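Local coordinates for protein arginine decarboxylase (PDB 3NZP) that probably catalyses the pyridoxal-phosphate-dependent decarboxylation of arginine to agmatine, an early step of polyamine biosynthesis, at residues L529-T534 / E552-L557; L49-L54 / A536-N541. All blocks are in the same frame, centred on the assembly; numbering follows the deposited sequence.

Interaction 1: L529-T534 / E552-L557; sequences LFTHPT and EAQSIL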
loop_
_atom_site.group_PDB
_atom_site.type_symbol
_atom_site.label_atom_id
_atom_site.label_comp_id
_atom_site.label_asym_id
_atom_site.label_seq_id
_atom_site.Cartn_x
_atom_site.Cartn_y
_atom_site.Cartn_z
ATOM N N LEU B 529 -3.589 2.558 -12.265
ATOM C CA LEU B 529 -2.505 2.474 -13.251
ATOM C C LEU B 529 -1.666 3.739 -13.372
ATOM O O LEU B 529 -0.880 3.862 -14.310
ATOM C CB LEU B 529 -3.046 2.078 -14.637
ATOM C CG LEU B 529 -3.447 0.609 -14.778
ATOM C CD1 LEU B 529 -4.032 0.309 -16.152
ATOM C CD2 LEU B 529 -2.213 -0.242 -14.522
ATOM N N PHE B 530 -1.823 4.679 -12.439
ATOM C CA PHE B 530 -1.023 5.904 -12.494
ATOM C C PHE B 530 0.404 5.509 -12.137
ATOM O O PHE B 530 0.726 5.327 -10.964
ATOM C CB PHE B 530 -1.543 6.964 -11.503
ATOM C CG PHE B 530 -2.856 7.585 -11.902
ATOM C CD1 PHE B 530 -4.049 7.148 -11.339
ATOM C CD2 PHE B 530 -2.900 8.581 -12.872
ATOM C CE1 PHE B 530 -5.275 7.694 -11.746
ATOM C CE2 PHE B 530 -4.120 9.133 -13.286
ATOM C CZ PHE B 530 -5.307 8.686 -12.722
ATOM N N THR B 531 1.255 5.362 -13.149
ATOM C CA THR B 531 2.640 4.954 -12.909
ATOM C C THR B 531 3.493 6.024 -12.253
ATOM O O THR B 531 3.107 7.192 -12.178
ATOM C CB THR B 531 3.348 4.522 -14.214
ATOM O OG1 THR B 531 3.523 5.660 -15.073
ATOM C CG2 THR B 531 2.534 3.442 -14.928
ATOM N N HIS B 532 4.660 5.604 -11.774
ATOM C CA HIS B 532 5.592 6.502 -11.104
ATOM C C HIS B 532 5.715 7.780 -11.944
ATOM O O HIS B 532 5.851 7.723 -13.166
ATOM C CB HIS B 532 6.944 5.788 -10.937
ATOM C CG HIS B 532 7.940 6.538 -10.106
ATOM N ND1 HIS B 532 8.162 7.892 -10.248
ATOM C CD2 HIS B 532 8.840 6.106 -9.189
ATOM C CE1 HIS B 532 9.158 8.260 -9.460
ATOM N NE2 HIS B 532 9.588 7.194 -8.808
ATOM N N PRO B 533 5.625 8.948 -11.297
ATOM C CA PRO B 533 5.727 10.213 -12.021
ATOM C C PRO B 533 7.137 10.462 -12.526
ATOM O O PRO B 533 8.069 9.770 -12.134
ATOM C CB PRO B 533 5.277 11.241 -10.980
ATOM C CG PRO B 533 5.690 10.627 -9.695
ATOM C CD PRO B 533 5.320 9.179 -9.876
ATOM N N THR B 534 7.295 11.434 -13.414
ATOM C CA THR B 534 8.619 11.728 -13.927
ATOM C C THR B 534 9.506 12.179 -12.772
ATOM O O THR B 534 9.077 12.955 -11.923
ATOM C CB THR B 534 8.576 12.839 -14.974
ATOM O OG1 THR B 534 7.872 12.379 -16.130
ATOM C CG2 THR B 534 9.973 13.248 -15.362
ATOM N N GLU B 552 11.433 9.993 -17.586
ATOM C CA GLU B 552 10.098 10.382 -17.979
ATOM C C GLU B 552 9.076 9.313 -17.593
ATOM O O GLU B 552 9.389 8.122 -17.567
ATOM C CB GLU B 552 10.091 10.650 -19.489
ATOM C CG GLU B 552 8.852 11.308 -20.048
ATOM C CD GLU B 552 9.140 11.944 -21.384
ATOM O OE1 GLU B 552 10.082 11.470 -22.054
ATOM O OE2 GLU B 552 8.440 12.905 -21.766
ATOM N N ALA B 553 7.862 9.745 -17.270
ATOM C CA ALA B 553 6.793 8.835 -16.877
ATOM C C ALA B 553 6.348 7.949 -18.039
ATOM O O ALA B 553 6.193 8.422 -19.170
ATOM C CB ALA B 553 5.619 9.631 -16.358
ATOM N N GLN B 554 6.135 6.664 -17.759
ATOM C CA GLN B 554 5.712 5.697 -18.781
ATOM C C GLN B 554 4.502 6.114 -19.602
ATOM O O GLN B 554 3.634 6.846 -19.131
ATOM C CB GLN B 554 5.361 4.364 -18.133
ATOM C CG GLN B 554 6.513 3.472 -17.835
ATOM C CD GLN B 554 6.052 2.054 -17.580
ATOM O OE1 GLN B 554 5.080 1.821 -16.836
ATOM N NE2 GLN B 554 6.735 1.091 -18.199
ATOM N N SER B 555 4.424 5.632 -20.831
ATOM C CA SER B 555 3.265 5.953 -21.644
ATOM C C SER B 555 2.230 4.885 -21.343
ATOM O O SER B 555 2.566 3.789 -20.868
ATOM C CB SER B 555 3.608 5.909 -23.134
ATOM O OG SER B 555 3.797 4.571 -23.556
ATOM N N ILE B 556 0.970 5.200 -21.621
ATOM C CA ILE B 556 -0.126 4.257 -21.395
ATOM C C ILE B 556 0.243 2.884 -21.954
ATOM O O ILE B 556 0.092 1.865 -21.283
ATOM C CB ILE B 556 -1.393 4.758 -22.087
ATOM C CG1 ILE B 556 -1.935 5.963 -21.348
ATOM C CG2 ILE B 556 -2.442 3.668 -22.106
ATOM C CD1 ILE B 556 -3.085 6.568 -22.077
ATOM N N LEU B 557 0.729 2.892 -23.193
ATOM C CA LEU B 557 1.150 1.681 -23.886
ATOM C C LEU B 557 2.162 0.898 -23.055
ATOM O O LEU B 557 1.995 -0.300 -22.842
ATOM C CB LEU B 557 1.764 2.049 -25.235
ATOM C CG LEU B 557 1.224 1.282 -26.442
ATOM C CD1 LEU B 557 -0.275 1.178 -26.334
ATOM C CD2 LEU B 557 1.620 1.991 -27.731
#
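The flat carboxamide of Gln-554 meets Thr-531 through its oxygen: OE1 of Gln-554 sits 3.6 Å from the methyl CG2 of Thr-531, the two side chains crossing at about a right angle. The other end of the amide is held elsewhere, NE2 bonding to Asp-562. With chi1 at 68°, OG1 of Thr-531 lies between its own backbone N and carbonyl carbon, and in that place it comes to 3.8 Å from CB of Gln-554. The second flat group, the ring of His-532, stays clear of 552-557 and is pinned at both nitrogens. ND1 of His-532 gives a hydrogen bond of 2.7 Å to O of Pro-533, reaching it in the carbonyl plane on a lone pair although the acceptor is tilted 21° out of the ring plane; NE2 bonds to Glu-521. It is the carbonyl of His-532 that faces across, its O 3.7 Å from CB of Ala-553.

One hydrogen bond joins the segments. OG1 of Thr-534 accepts the backbone N-H of Ala-553 at 2.9 Å, bent to 140°, and its methyl CG2 lies against the backbone at CA of Glu-552. Tyr-605 takes up the carbonyl of Thr-531, while Leu-529 and Ile-556 also pack against Gln-89 and Leu-117 of the second subunit.

Ser-555 is the N-cap of helix 556-562, OG bonding to N of Asp-558. Strands 534-540 and 545-551 lie between the segments, so the contact joins the open end of a beta hairpin in the beta domain that accompanies the TIM barrel in class-II (fold type III) decarboxylases.

Interaction 2: L49-L54 / A536-N541; sequences LRFPHL and AIISIN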
loop_
_atom_site.group_PDB
_atom_site.type_symbol
_atom_site.label_atom_id
_atom_site.label_comp_id
_atom_site.label_asym_id
_atom_site.label_seq_id
_atom_site.Cartn_x
_atom_site.Cartn_y
_atom_site.Cartn_z
ATOM N N LEU B 49 11.347 15.249 -7.479
ATOM C CA LEU B 49 12.695 15.804 -7.571
ATOM C C LEU B 49 13.594 15.236 -6.485
ATOM O O LEU B 49 13.175 15.099 -5.336
ATOM C CB LEU B 49 12.667 17.323 -7.443
ATOM C CG LEU B 49 11.809 18.009 -8.506
ATOM C CD1 LEU B 49 11.882 19.523 -8.363
ATOM C CD2 LEU B 49 12.308 17.579 -9.865
ATOM N N ARG B 50 14.823 14.889 -6.858
ATOM C CA ARG B 50 15.791 14.361 -5.908
ATOM C C ARG B 50 16.937 15.357 -5.791
ATOM O O ARG B 50 17.498 15.806 -6.801
ATOM C CB ARG B 50 16.350 13.019 -6.374
ATOM C CG ARG B 50 15.396 11.862 -6.333
ATOM C CD ARG B 50 16.131 10.567 -6.696
ATOM N NE ARG B 50 15.235 9.560 -7.272
ATOM C CZ ARG B 50 14.229 8.978 -6.621
ATOM N NH1 ARG B 50 13.982 9.297 -5.354
ATOM N NH2 ARG B 50 13.466 8.091 -7.247
ATOM N N PHE B 51 17.286 15.695 -4.557
ATOM C CA PHE B 51 18.368 16.632 -4.294
ATOM C C PHE B 51 19.514 15.923 -3.578
ATOM O O PHE B 51 19.538 15.834 -2.346
ATOM C CB PHE B 51 17.847 17.787 -3.440
ATOM C CG PHE B 51 16.860 18.658 -4.151
ATOM C CD1 PHE B 51 17.294 19.607 -5.074
ATOM C CD2 PHE B 51 15.496 18.538 -3.896
ATOM C CE1 PHE B 51 16.391 20.426 -5.729
ATOM C CE2 PHE B 51 14.575 19.351 -4.549
ATOM C CZ PHE B 51 15.024 20.303 -5.469
ATOM N N PRO B 52 20.486 15.410 -4.345
ATOM C CA PRO B 52 21.630 14.710 -3.770
ATOM C C PRO B 52 22.257 15.474 -2.612
ATOM O O PRO B 52 22.663 14.875 -1.618
ATOM C CB PRO B 52 22.584 14.578 -4.947
ATOM C CG PRO B 52 21.672 14.512 -6.112
ATOM C CD PRO B 52 20.656 15.570 -5.794
ATOM N N HIS B 53 22.334 16.794 -2.727
ATOM C CA HIS B 53 22.919 17.594 -1.661
ATOM C C HIS B 53 22.296 17.295 -0.298
ATOM O O HIS B 53 23.003 17.171 0.703
ATOM C CB HIS B 53 22.785 19.090 -1.974
ATOM C CG HIS B 53 23.050 19.974 -0.795
ATOM N ND1 HIS B 53 22.044 20.640 -0.125
ATOM C CD2 HIS B 53 24.198 20.265 -0.137
ATOM C CE1 HIS B 53 22.563 21.306 0.892
ATOM N NE2 HIS B 53 23.867 21.095 0.907
ATOM N N LEU B 54 20.973 17.186 -0.263
ATOM C CA LEU B 54 20.272 16.896 0.980
ATOM C C LEU B 54 20.759 15.568 1.548
ATOM O O LEU B 54 20.932 15.419 2.760
ATOM C CB LEU B 54 18.762 16.847 0.731
ATOM C CG LEU B 54 17.981 18.130 1.042
ATOM C CD1 LEU B 54 18.800 19.326 0.665
ATOM C CD2 LEU B 54 16.654 18.129 0.285
ATOM N N ALA B 536 13.495 13.625 -11.543
ATOM C CA ALA B 536 14.698 14.280 -12.027
ATOM C C ALA B 536 15.632 14.520 -10.860
ATOM O O ALA B 536 15.175 14.781 -9.749
ATOM C CB ALA B 536 14.336 15.605 -12.688
ATOM N N ILE B 537 16.934 14.433 -11.115
ATOM C CA ILE B 537 17.946 14.653 -10.082
ATOM C C ILE B 537 18.547 16.041 -10.220
ATOM O O ILE B 537 19.200 16.336 -11.216
ATOM C CB ILE B 537 19.051 13.630 -10.207
ATOM C CG1 ILE B 537 18.433 12.239 -10.107
ATOM C CG2 ILE B 537 20.125 13.884 -9.151
ATOM C CD1 ILE B 537 19.398 11.138 -10.413
ATOM N N ILE B 538 18.336 16.891 -9.218
ATOM C CA ILE B 538 18.845 18.258 -9.266
ATOM C C ILE B 538 20.170 18.453 -8.539
ATOM O O ILE B 538 20.261 18.240 -7.328
ATOM C CB ILE B 538 17.822 19.241 -8.673
ATOM C CG1 ILE B 538 16.453 18.993 -9.296
ATOM C CG2 ILE B 538 18.241 20.660 -8.953
ATOM C CD1 ILE B 538 16.493 18.930 -10.802
ATOM N N SER B 539 21.195 18.863 -9.284
ATOM C CA SER B 539 22.513 19.104 -8.711
ATOM C C SER B 539 22.680 20.587 -8.447
ATOM O O SER B 539 22.234 21.416 -9.230
ATOM C CB SER B 539 23.602 18.634 -9.666
ATOM O OG SER B 539 24.870 18.732 -9.046
ATOM N N ILE B 540 23.331 20.934 -7.349
ATOM C CA ILE B 540 23.502 22.339 -7.025
ATOM C C ILE B 540 24.952 22.670 -6.697
ATOM O O ILE B 540 25.643 21.884 -6.043
ATOM C CB ILE B 540 22.618 22.713 -5.819
ATOM C CG1 ILE B 540 21.172 22.264 -6.048
ATOM C CG2 ILE B 540 22.622 24.201 -5.622
ATOM C CD1 ILE B 540 20.242 22.578 -4.881
ATOM N N ASN B 541 25.417 23.830 -7.156
ATOM C CA ASN B 541 26.792 24.271 -6.882
ATOM C C ASN B 541 26.847 25.795 -6.805
ATOM O O ASN B 541 25.805 26.454 -6.764
ATOM C CB ASN B 541 27.752 23.757 -7.957
ATOM C CG ASN B 541 27.510 24.390 -9.308
ATOM O OD1 ASN B 541 26.450 24.966 -9.557
ATOM N ND2 ASN B 541 28.491 24.274 -10.198
#
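Chi1 of Phe-51 (-67°) sets its CG anti to the carbonyl carbon, and chi1 of Ile-538 does the same for CG1, which lies 3.8 Å from CE1 of Phe-51. The two side chains run side by side, pointing the same way. CE1 of the ring comes to 3.5 Å from CB of Ile-538, meeting the isoleucine obliquely, and farther along the strand CD1 of Ile-540 approaches CD1 of Phe-51 at 4.2 Å.

Before this apolar patch the backbones pair as parallel strands. N of Arg-50 bonds to O of Ala-536 at 2.9 Å (162° at the hydrogen), and N of Ile-538 returns to O of Arg-50 at 2.8 Å (158°). Pro-52, lacking an N-H, cannot carry the pattern on to the carbonyl of Ile-538. Its ring instead crosses the side chain of Ile-537 at about a right angle, CG of Pro-52 lying 3.5 Å from CG2 of Ile-537.

Leu-49 and Ala-536 share one face of the sheet, CD2 of the leucine 4.0 Å from CB of the alanine. Arg-50 leaves on the other face with Ile-537, and its guanidinium is gripped by two salt bridges, NH1 to Glu-521 and NE to Glu-535, which would be expected to keep it charged.

Helix 31-40 covers the face of Leu-49 and Ala-536 through Leu-38; its Ile-34 also rests on Phe-51 and Ile-538. Strand 47-50 lies between 534-540 and the antiparallel strand 330-341, strand 545-551 follows on the far side of 534-540, and Phe-51 is the N-cap residue of helix 52-72.

From the N terminus, segment 49-54 ends an early strand and starts the helix leading toward the parallel barrel, whose first strand is 79-84. The chain then runs through that barrel and the helical region before 536-541 pairs with 49-54, so interaction 2 closes a loop of 481 residues and brings an early and a late strand into one mixed sheet. Interaction 1 closes only 17. Its segments flank 536-541, while 49-54 lies well before both, so the contacts cross. Strand 534-540 links them: Thr-534 serves the hairpin base, later residues the early strand. Glu-521 offers a second tie, OE1 holding His-532 and OE2 Arg-50. Residues beside interaction 1 pack on the second subunit; interaction 2 stays within its own chain.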